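Local coordinates for protein dicer Related Helicase (Caenorhabditis elegans, PDB 6M6Q) that probably hydrolyses ATP as an RNA-binding helicase of the RIG-I-like receptor family, this chain being its all-helical, CARD-containing N-terminal domain, at residues F55-F59 with C122-V127; M70-P75 with Q115-S120; F20-P26 with L134-D138. All coordinates share one frame; numbering follows the deposited sequence.

Contact 1: residues F55-F59 with C122-V127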
loop_
_atom_site.group_PDB
_atom_site.type_symbol
_atom_site.label_atom_id
_atom_site.label_comp_id
_atom_site.label_asym_id
_atom_site.label_seq_id
_atom_site.Cartn_x
_atom_site.Cartn_y
_atom_site.Cartn_z
ATOM N N PHE B 55 16.989 -0.108 16.213
ATOM C CA PHE B 55 16.448 0.423 14.929
ATOM C C PHE B 55 16.509 1.960 14.912
ATOM O O PHE B 55 16.009 2.569 13.941
ATOM C CB PHE B 55 15.024 -0.097 14.700
ATOM C CG PHE B 55 14.906 -1.600 14.642
ATOM C CD1 PHE B 55 14.673 -2.338 15.791
ATOM C CD2 PHE B 55 15.032 -2.278 13.442
ATOM C CE1 PHE B 55 14.589 -3.720 15.742
ATOM C CE2 PHE B 55 14.941 -3.660 13.394
ATOM C CZ PHE B 55 14.726 -4.377 14.546
ATOM N N GLU B 56 17.152 2.566 15.916
ATOM C CA GLU B 56 17.136 4.045 16.120
ATOM C C GLU B 56 17.825 4.766 14.939
ATOM O O GLU B 56 17.412 5.903 14.637
ATOM C CB GLU B 56 17.723 4.420 17.484
ATOM C CG GLU B 56 19.200 4.115 17.646
ATOM C CD GLU B 56 19.695 4.224 19.086
ATOM O OE1 GLU B 56 20.757 3.625 19.400
ATOM O OE2 GLU B 56 19.011 4.898 19.906
ATOM N N SER B 57 18.765 4.109 14.249
ATOM C CA SER B 57 19.533 4.666 13.100
ATOM C C SER B 57 18.618 4.901 11.887
ATOM O O SER B 57 19.013 5.703 10.985
ATOM C CB SER B 57 20.671 3.772 12.739
ATOM O OG SER B 57 20.327 2.409 12.948
ATOM N N LEU B 58 17.445 4.249 11.861
ATOM C CA LEU B 58 16.516 4.234 10.696
ATOM C C LEU B 58 15.447 5.324 10.840
ATOM O O LEU B 58 14.635 5.466 9.913
ATOM C CB LEU B 58 15.867 2.855 10.589
ATOM C CG LEU B 58 16.795 1.727 10.155
ATOM C CD1 LEU B 58 16.275 0.402 10.658
ATOM C CD2 LEU B 58 16.964 1.706 8.638
ATOM N N PHE B 59 15.453 6.085 11.929
ATOM C CA PHE B 59 14.500 7.205 12.137
ATOM C C PHE B 59 15.268 8.467 12.476
ATOM O O PHE B 59 16.421 8.396 12.875
ATOM C CB PHE B 59 13.508 6.889 13.248
ATOM C CG PHE B 59 12.760 5.593 13.086
ATOM C CD1 PHE B 59 13.291 4.403 13.568
ATOM C CD2 PHE B 59 11.510 5.562 12.480
ATOM C CE1 PHE B 59 12.585 3.215 13.462
ATOM C CE2 PHE B 59 10.816 4.370 12.358
ATOM C CZ PHE B 59 11.350 3.202 12.860
ATOM N N CYS B 122 3.965 2.393 11.618
ATOM C CA CYS B 122 5.039 3.384 11.350
ATOM C C CYS B 122 6.407 2.735 11.580
ATOM O O CYS B 122 7.324 3.016 10.798
ATOM C CB CYS B 122 4.906 4.631 12.211
ATOM S SG CYS B 122 6.274 5.795 11.968
ATOM N N PHE B 123 6.532 1.889 12.591
ATOM C CA PHE B 123 7.804 1.186 12.901
ATOM C C PHE B 123 8.068 0.130 11.821
ATOM O O PHE B 123 9.114 0.207 11.148
ATOM C CB PHE B 123 7.758 0.575 14.291
ATOM C CG PHE B 123 8.827 -0.443 14.576
ATOM C CD1 PHE B 123 10.140 -0.061 14.763
ATOM C CD2 PHE B 123 8.499 -1.769 14.748
ATOM C CE1 PHE B 123 11.101 -0.985 15.132
ATOM C CE2 PHE B 123 9.460 -2.695 15.119
ATOM C CZ PHE B 123 10.766 -2.302 15.296
ATOM N N LEU B 124 7.120 -0.796 11.645
ATOM C CA LEU B 124 7.254 -1.989 10.776
ATOM C C LEU B 124 7.507 -1.557 9.322
ATOM O O LEU B 124 8.387 -2.154 8.699
ATOM C CB LEU B 124 5.994 -2.861 10.903
ATOM C CG LEU B 124 5.826 -3.585 12.240
ATOM C CD1 LEU B 124 4.691 -4.606 12.174
ATOM C CD2 LEU B 124 7.115 -4.270 12.658
ATOM N N ASN B 125 6.792 -0.554 8.815
ATOM C CA ASN B 125 6.900 -0.114 7.395
ATOM C C ASN B 125 8.236 0.607 7.149
ATOM O O ASN B 125 8.585 0.753 5.989
ATOM C CB ASN B 125 5.753 0.794 6.974
ATOM C CG ASN B 125 4.421 0.082 6.938
ATOM O OD1 ASN B 125 4.356 -1.148 6.827
ATOM N ND2 ASN B 125 3.352 0.848 7.021
ATOM N N THR B 126 8.895 1.103 8.194
ATOM C CA THR B 126 10.206 1.788 8.113
ATOM C C THR B 126 11.338 0.743 8.092
ATOM O O THR B 126 12.210 0.848 7.209
ATOM C CB THR B 126 10.378 2.801 9.256
ATOM O OG1 THR B 126 9.310 3.742 9.217
ATOM C CG2 THR B 126 11.674 3.568 9.167
ATOM N N VAL B 127 11.306 -0.234 9.005
ATOM C CA VAL B 127 12.437 -1.168 9.277
ATOM C C VAL B 127 12.390 -2.377 8.328
ATOM O O VAL B 127 13.428 -2.891 8.033
ATOM C CB VAL B 127 12.470 -1.631 10.744
ATOM C CG1 VAL B 127 12.570 -0.479 11.694
ATOM C CG2 VAL B 127 11.284 -2.498 11.090
#
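The ring of Phe123 drives its edge into one face of Phe55, a T-shaped pair with centroids 5.3 Å apart and planes at 87°. The atoms that arrive are CE1 and CZ of Phe123, the latter offset toward the rim of the Phe55 ring. Beside this pair CG1 of Val127 packs against Phe55, reaching 3.5 Å from its CD2, and the same methyl also meets CD1 of Leu58 and CZ of Phe59. Phe59 turns its far end to the helix: its CE2 lies 3.4 Å from CG2 of Thr126, while its CZ comes within 4.0 Å of CD1 of Phe123. Replacing Phe55 by an alanine would probably leave the edge of Phe123 without its aromatic face and open a gap beside Val127. The arrangement packs a short 3-10 turn, 55-58, and the residue after it onto the last turn of the long helix 94-127, in an all-helical fold. Phe123 reaches Phe55 because chi1 (165°) swings its ring away from its own backbone N. Thr126 keeps its methyl for Phe59 because OG1 bonds back to the carbonyl O of Cys122, one helical turn earlier, at 2.6 Å. Further out, Leu64 and Ile67 of helix 63-72 pack on Phe59, and Leu37 of helix 33-42 touches Phe123, whose ring also meets that of Phe52.

Contact 2: residues M70-P75 with Q115-S120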
loop_
_atom_site.group_PDB
_atom_site.type_symbol
_atom_site.label_atom_id
_atom_site.label_comp_id
_atom_site.label_asym_id
_atom_site.label_seq_id
_atom_site.Cartn_x
_atom_site.Cartn_y
_atom_site.Cartn_z
ATOM N N MET B 70 4.614 5.158 22.214
ATOM C CA MET B 70 3.215 5.177 21.719
ATOM C C MET B 70 2.657 3.746 21.627
ATOM O O MET B 70 1.462 3.591 21.800
ATOM C CB MET B 70 3.128 5.852 20.358
ATOM C CG MET B 70 3.213 7.364 20.450
ATOM S SD MET B 70 1.723 8.105 21.183
ATOM C CE MET B 70 1.761 9.726 20.416
ATOM N N ILE B 71 3.523 2.743 21.452
ATOM C CA ILE B 71 3.141 1.313 21.286
ATOM C C ILE B 71 2.988 0.647 22.670
ATOM O O ILE B 71 2.001 -0.103 22.847
ATOM C CB ILE B 71 4.160 0.579 20.384
ATOM C CG1 ILE B 71 4.109 1.087 18.934
ATOM C CG2 ILE B 71 3.975 -0.938 20.458
ATOM C CD1 ILE B 71 5.292 0.647 18.093
ATOM N N ILE B 72 3.919 0.887 23.604
ATOM C CA ILE B 72 4.044 0.105 24.883
ATOM C C ILE B 72 3.459 0.889 26.070
ATOM O O ILE B 72 3.092 0.236 27.064
ATOM C CB ILE B 72 5.502 -0.305 25.153
ATOM C CG1 ILE B 72 6.440 0.903 25.227
ATOM C CG2 ILE B 72 5.957 -1.318 24.122
ATOM C CD1 ILE B 72 7.857 0.553 25.634
ATOM N N ASP B 73 3.411 2.228 25.989
ATOM C CA ASP B 73 2.798 3.125 27.019
ATOM C C ASP B 73 1.444 2.556 27.456
ATOM O O ASP B 73 0.627 2.204 26.584
ATOM C CB ASP B 73 2.609 4.561 26.504
ATOM C CG ASP B 73 3.815 5.479 26.713
ATOM O OD1 ASP B 73 4.878 4.982 27.195
ATOM O OD2 ASP B 73 3.691 6.681 26.383
ATOM N N GLU B 74 1.245 2.443 28.764
ATOM C CA GLU B 74 -0.031 2.054 29.410
ATOM C C GLU B 74 -1.075 3.131 29.099
ATOM O O GLU B 74 -0.765 4.316 29.062
ATOM C CB GLU B 74 0.217 1.902 30.918
ATOM C CG GLU B 74 -0.500 0.729 31.567
ATOM C CD GLU B 74 0.082 -0.631 31.258
ATOM O OE1 GLU B 74 1.325 -0.761 31.281
ATOM O OE2 GLU B 74 -0.711 -1.572 31.036
ATOM N N PRO B 75 -2.340 2.769 28.854
ATOM C CA PRO B 75 -3.372 3.787 28.610
ATOM C C PRO B 75 -3.721 4.618 29.875
ATOM O O PRO B 75 -3.690 4.075 30.979
ATOM C CB PRO B 75 -4.564 2.941 28.107
ATOM C CG PRO B 75 -4.348 1.547 28.740
ATOM C CD PRO B 75 -2.849 1.386 28.860
ATOM N N GLN B 115 -4.207 4.229 17.986
ATOM C CA GLN B 115 -2.854 4.804 18.241
ATOM C C GLN B 115 -1.801 3.685 18.158
ATOM O O GLN B 115 -0.772 3.849 17.424
ATOM C CB GLN B 115 -2.832 5.478 19.615
ATOM C CG GLN B 115 -1.567 6.276 19.885
ATOM C CD GLN B 115 -1.532 6.802 21.295
ATOM O OE1 GLN B 115 -2.179 7.798 21.627
ATOM N NE2 GLN B 115 -0.759 6.135 22.135
ATOM N N ARG B 116 -2.032 2.591 18.868
ATOM C CA ARG B 116 -1.077 1.465 18.897
ATOM C C ARG B 116 -0.851 0.944 17.468
ATOM O O ARG B 116 0.311 0.834 17.073
ATOM C CB ARG B 116 -1.546 0.389 19.865
ATOM C CG ARG B 116 -0.865 0.496 21.215
ATOM C CD ARG B 116 -1.510 -0.347 22.272
ATOM N NE ARG B 116 -1.082 0.105 23.579
ATOM C CZ ARG B 116 -1.599 -0.296 24.722
ATOM N NH1 ARG B 116 -1.131 0.190 25.857
ATOM N NH2 ARG B 116 -2.552 -1.210 24.736
ATOM N N ARG B 117 -1.915 0.730 16.693
ATOM C CA ARG B 117 -1.800 0.244 15.285
ATOM C C ARG B 117 -1.057 1.257 14.414
ATOM O O ARG B 117 -0.237 0.837 13.607
ATOM C CB ARG B 117 -3.156 -0.047 14.662
ATOM C CG ARG B 117 -3.284 -1.493 14.244
ATOM C CD ARG B 117 -3.127 -1.736 12.768
ATOM N NE ARG B 117 -4.314 -2.447 12.335
ATOM C CZ ARG B 117 -4.411 -3.172 11.242
ATOM N NH1 ARG B 117 -3.374 -3.313 10.444
ATOM N NH2 ARG B 117 -5.559 -3.756 10.941
ATOM N N ARG B 118 -1.383 2.531 14.537
ATOM C CA ARG B 118 -0.774 3.604 13.727
ATOM C C ARG B 118 0.760 3.582 13.907
ATOM O O ARG B 118 1.496 3.588 12.879
ATOM C CB ARG B 118 -1.379 4.939 14.138
ATOM C CG ARG B 118 -0.693 6.148 13.542
ATOM C CD ARG B 118 -1.459 7.365 13.965
ATOM N NE ARG B 118 -0.656 8.562 13.907
ATOM C CZ ARG B 118 -1.153 9.789 13.917
ATOM N NH1 ARG B 118 -2.465 9.972 13.976
ATOM N NH2 ARG B 118 -0.341 10.829 13.856
ATOM N N PHE B 119 1.227 3.564 15.146
ATOM C CA PHE B 119 2.661 3.706 15.473
ATOM C C PHE B 119 3.385 2.359 15.279
ATOM O O PHE B 119 4.584 2.377 14.953
ATOM C CB PHE B 119 2.815 4.321 16.862
ATOM C CG PHE B 119 2.492 5.794 16.878
ATOM C CD1 PHE B 119 3.413 6.730 16.426
ATOM C CD2 PHE B 119 1.235 6.239 17.253
ATOM C CE1 PHE B 119 3.097 8.080 16.411
ATOM C CE2 PHE B 119 0.920 7.586 17.229
ATOM C CZ PHE B 119 1.846 8.504 16.800
ATOM N N SER B 120 2.678 1.232 15.421
ATOM C CA SER B 120 3.195 -0.123 15.078
ATOM C C SER B 120 3.514 -0.170 13.576
ATOM O O SER B 120 4.620 -0.602 13.218
ATOM C CB SER B 120 2.218 -1.204 15.449
ATOM O OG SER B 120 2.135 -1.358 16.848
#
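The Phe119 ring is covered on one face by Met70, whose CG stands 3.8 Å from the ring centroid and almost exactly on the normal, a CH-pi contact. SD of the same residue, 4.5 Å from that centroid, adds a Met-aromatic contact over the same face, and CE continues to the far end of the ring near CZ. The bend of the methionine chain at chi2 (-71°) keeps the sulfur above the ring. CG of Arg118, from the same helix as Phe119, lies over the opposite face near the rim. The other flat group, the guanidinium of Arg116, takes the carbonyl of Asp73 at its edge: NH1 donates to Asp73 O at 2.8 Å, with the acceptor only 5° out of the guanidinium plane, although the donor is tilted 25° from the carbonyl plane. Because Arg116 is extended from CG to NE, it runs past the carbonyl O of Ile71 to reach a backbone oxygen just beyond the end of helix 63-72, where the chain has left helical geometry; CD of Pro75 touches the same NH1 at 3.7 Å. In one of its two conformers Gln115 crosses Met70 at about a right angle, its NE2 3.3 Å from SD and weakly bonded to the carbonyl O of Met70. Deeper in, CD1 of Ile71 rests 3.8 Å from CA of Ser120, whose OG turns back to Arg116 O. The contact thus joins the C-terminal end of helix 63-72 to the C-terminal half of helix 94-127, with Leu232 and Leu236 of helix 231-236 against Arg116, and Val41 and Leu37 of helix 33-42 against Ile71 and Ser120.

Contact 3: residues F20-P26 with L134-D138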
loop_
_atom_site.group_PDB
_atom_site.type_symbol
_atom_site.label_atom_id
_atom_site.label_comp_id
_atom_site.label_asym_id
_atom_site.label_seq_id
_atom_site.Cartn_x
_atom_site.Cartn_y
_atom_site.Cartn_z
ATOM N N PHE B 20 18.690 -14.770 3.006
ATOM C CA PHE B 20 18.413 -13.315 3.048
ATOM C C PHE B 20 18.488 -12.734 1.627
ATOM O O PHE B 20 17.627 -11.892 1.262
ATOM C CB PHE B 20 19.384 -12.610 3.993
ATOM C CG PHE B 20 19.057 -11.159 4.244
ATOM C CD1 PHE B 20 19.411 -10.178 3.327
ATOM C CD2 PHE B 20 18.394 -10.772 5.399
ATOM C CE1 PHE B 20 19.109 -8.847 3.560
ATOM C CE2 PHE B 20 18.090 -9.440 5.625
ATOM C CZ PHE B 20 18.444 -8.481 4.705
ATOM N N GLU B 21 19.487 -13.171 0.848
ATOM C CA GLU B 21 19.881 -12.558 -0.454
ATOM C C GLU B 21 18.909 -12.999 -1.560
ATOM O O GLU B 21 18.999 -12.437 -2.666
ATOM C CB GLU B 21 21.324 -12.930 -0.803
ATOM C CG GLU B 21 22.358 -12.467 0.231
ATOM C CD GLU B 21 22.562 -13.395 1.420
ATOM O OE1 GLU B 21 23.235 -12.981 2.378
ATOM O OE2 GLU B 21 22.043 -14.526 1.391
ATOM N N SER B 22 17.979 -13.917 -1.268
ATOM C CA SER B 22 16.947 -14.367 -2.240
ATOM C C SER B 22 15.966 -13.224 -2.508
ATOM O O SER B 22 15.489 -12.587 -1.577
ATOM C CB SER B 22 16.234 -15.609 -1.770
ATOM O OG SER B 22 15.142 -15.909 -2.645
ATOM N N PRO B 23 15.627 -12.936 -3.782
ATOM C CA PRO B 23 14.663 -11.890 -4.099
ATOM C C PRO B 23 13.329 -12.056 -3.351
ATOM O O PRO B 23 12.680 -11.055 -3.088
ATOM C CB PRO B 23 14.400 -12.031 -5.613
ATOM C CG PRO B 23 15.573 -12.842 -6.140
ATOM C CD PRO B 23 16.100 -13.645 -4.970
ATOM N N TYR B 24 12.935 -13.309 -3.079
ATOM C CA TYR B 24 11.598 -13.697 -2.575
ATOM C C TYR B 24 11.589 -13.720 -1.030
ATOM O O TYR B 24 10.501 -13.934 -0.452
ATOM C CB TYR B 24 11.204 -15.046 -3.176
ATOM C CG TYR B 24 11.236 -15.095 -4.684
ATOM C CD1 TYR B 24 10.152 -14.671 -5.432
ATOM C CD2 TYR B 24 12.335 -15.599 -5.374
ATOM C CE1 TYR B 24 10.145 -14.750 -6.816
ATOM C CE2 TYR B 24 12.347 -15.682 -6.759
ATOM C CZ TYR B 24 11.255 -15.237 -7.483
ATOM O OH TYR B 24 11.242 -15.298 -8.842
ATOM N N PHE B 25 12.730 -13.452 -0.371
ATOM C CA PHE B 25 12.843 -13.506 1.114
ATOM C C PHE B 25 12.152 -12.317 1.799
ATOM O O PHE B 25 11.389 -12.548 2.717
ATOM C CB PHE B 25 14.283 -13.632 1.605
ATOM C CG PHE B 25 14.423 -13.462 3.102
ATOM C CD1 PHE B 25 13.986 -14.441 3.983
ATOM C CD2 PHE B 25 14.952 -12.302 3.636
ATOM C CE1 PHE B 25 14.104 -14.270 5.359
ATOM C CE2 PHE B 25 15.091 -12.143 5.009
ATOM C CZ PHE B 25 14.657 -13.124 5.866
ATOM N N PRO B 26 12.447 -11.019 1.500
ATOM C CA PRO B 26 11.874 -9.916 2.281
ATOM C C PRO B 26 10.361 -10.053 2.541
ATOM O O PRO B 26 9.963 -9.919 3.665
ATOM C CB PRO B 26 12.158 -8.686 1.401
ATOM C CG PRO B 26 13.448 -9.042 0.715
ATOM C CD PRO B 26 13.322 -10.529 0.426
ATOM N N LEU B 134 16.158 -4.909 7.630
ATOM C CA LEU B 134 15.847 -6.358 7.534
ATOM C C LEU B 134 17.000 -7.173 8.113
ATOM O O LEU B 134 16.732 -8.190 8.751
ATOM C CB LEU B 134 15.593 -6.728 6.082
ATOM C CG LEU B 134 14.128 -6.912 5.732
ATOM C CD1 LEU B 134 13.928 -6.806 4.238
ATOM C CD2 LEU B 134 13.615 -8.243 6.257
ATOM N N ARG B 135 18.229 -6.730 7.899
ATOM C CA ARG B 135 19.438 -7.356 8.481
ATOM C C ARG B 135 19.261 -7.413 9.993
ATOM O O ARG B 135 19.470 -8.495 10.567
ATOM C CB ARG B 135 20.702 -6.579 8.083
ATOM C CG ARG B 135 21.103 -6.747 6.625
ATOM C CD ARG B 135 21.855 -8.030 6.407
ATOM N NE ARG B 135 22.098 -8.301 5.002
ATOM C CZ ARG B 135 22.507 -9.471 4.525
ATOM N NH1 ARG B 135 22.723 -9.614 3.229
ATOM N NH2 ARG B 135 22.722 -10.491 5.349
ATOM N N ILE B 136 18.878 -6.295 10.604
ATOM C CA ILE B 136 18.738 -6.198 12.079
ATOM C C ILE B 136 17.604 -7.129 12.501
ATOM O O ILE B 136 17.787 -7.869 13.508
ATOM C CB ILE B 136 18.514 -4.752 12.535
ATOM C CG1 ILE B 136 19.625 -3.832 12.026
ATOM C CG2 ILE B 136 18.389 -4.699 14.051
ATOM C CD1 ILE B 136 19.402 -2.372 12.319
ATOM N N ALA B 137 16.499 -7.123 11.748
ATOM C CA ALA B 137 15.294 -7.923 12.047
ATOM C C ALA B 137 15.629 -9.410 11.930
ATOM O O ALA B 137 15.131 -10.182 12.756
ATOM C CB ALA B 137 14.169 -7.531 11.133
ATOM N N ASP B 138 16.454 -9.786 10.943
ATOM C CA ASP B 138 16.873 -11.198 10.697
ATOM C C ASP B 138 17.603 -11.698 11.943
ATOM O O ASP B 138 17.203 -12.726 12.481
ATOM C CB ASP B 138 17.733 -11.318 9.430
ATOM C CG ASP B 138 17.805 -12.717 8.821
ATOM O OD1 ASP B 138 16.810 -13.465 8.947
ATOM O OD2 ASP B 138 18.862 -13.042 8.196
#
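A type I turn from Ser22 to Phe25 leads into helix 25-29; Phe20 and Glu21 before it, and Phe25 and Pro26 at its end, pack on the N-terminal half of helix 131-144 in this helical domain. Phe20 makes most of the contact. The guanidinium of Arg135 lies flat over one face of its ring, with planes 23° apart and CZ 3.8 Å from the ring centroid, a cation-pi stack; CD of the arginine adds a CH-pi contact over the same face. Arg135 comes back across the ring because its chain bends at chi2 (-81°). The ring edge, meanwhile, meets the helix backbone near the carbonyl carbon of Leu134, and CZ of Phe20 touches CB of Leu134 at 3.6 Å. That leucine sends CD1 on to CB of Pro26, 3.8 Å away. At the outer end, OE1 of Glu21 comes to the edge of the guanidinium, forming a long salt bridge of 3.5 Å to NH1 of Arg135. On the inner side the carboxylate of Asp138 reaches two rings: its OD2 is 3.6 Å from CD2 of Phe20, its OD1 3.8 Å from CZ of Phe25. OD1 also takes a hydrogen bond from NE2 of His153, the residue whose ring stacks on Phe25. The arginine's charge is therefore met by both an aromatic face and a carboxylate on the exposed side, whereas the buried carboxylate of Asp138 is hydrogen-bonded by His153 and would probably favour a positive charge on that imidazole.

How the contacts relate
Along the chain the pairings enclose one another: contact 3 spans the longest loop, contact 1 falls within it, and contact 2 lies innermost. Contacts 1 and 2 share helix 94-127, sit 15 Å apart between centres, and bind adjoining parts of that helix to the 3-10 turn before helix 63-72 and to that helix's end. Contact 3, centred 15 Å from contact 1, uses the next helix, 131-144; here the two touch, CE2 of Phe55 lying 3.7 Å from CG2 of Ile136. Contacts 2 and 3 stay separate, about 12 Å apart at their nearest atoms. Successive helices thus tie three earlier segments into one N-terminal domain.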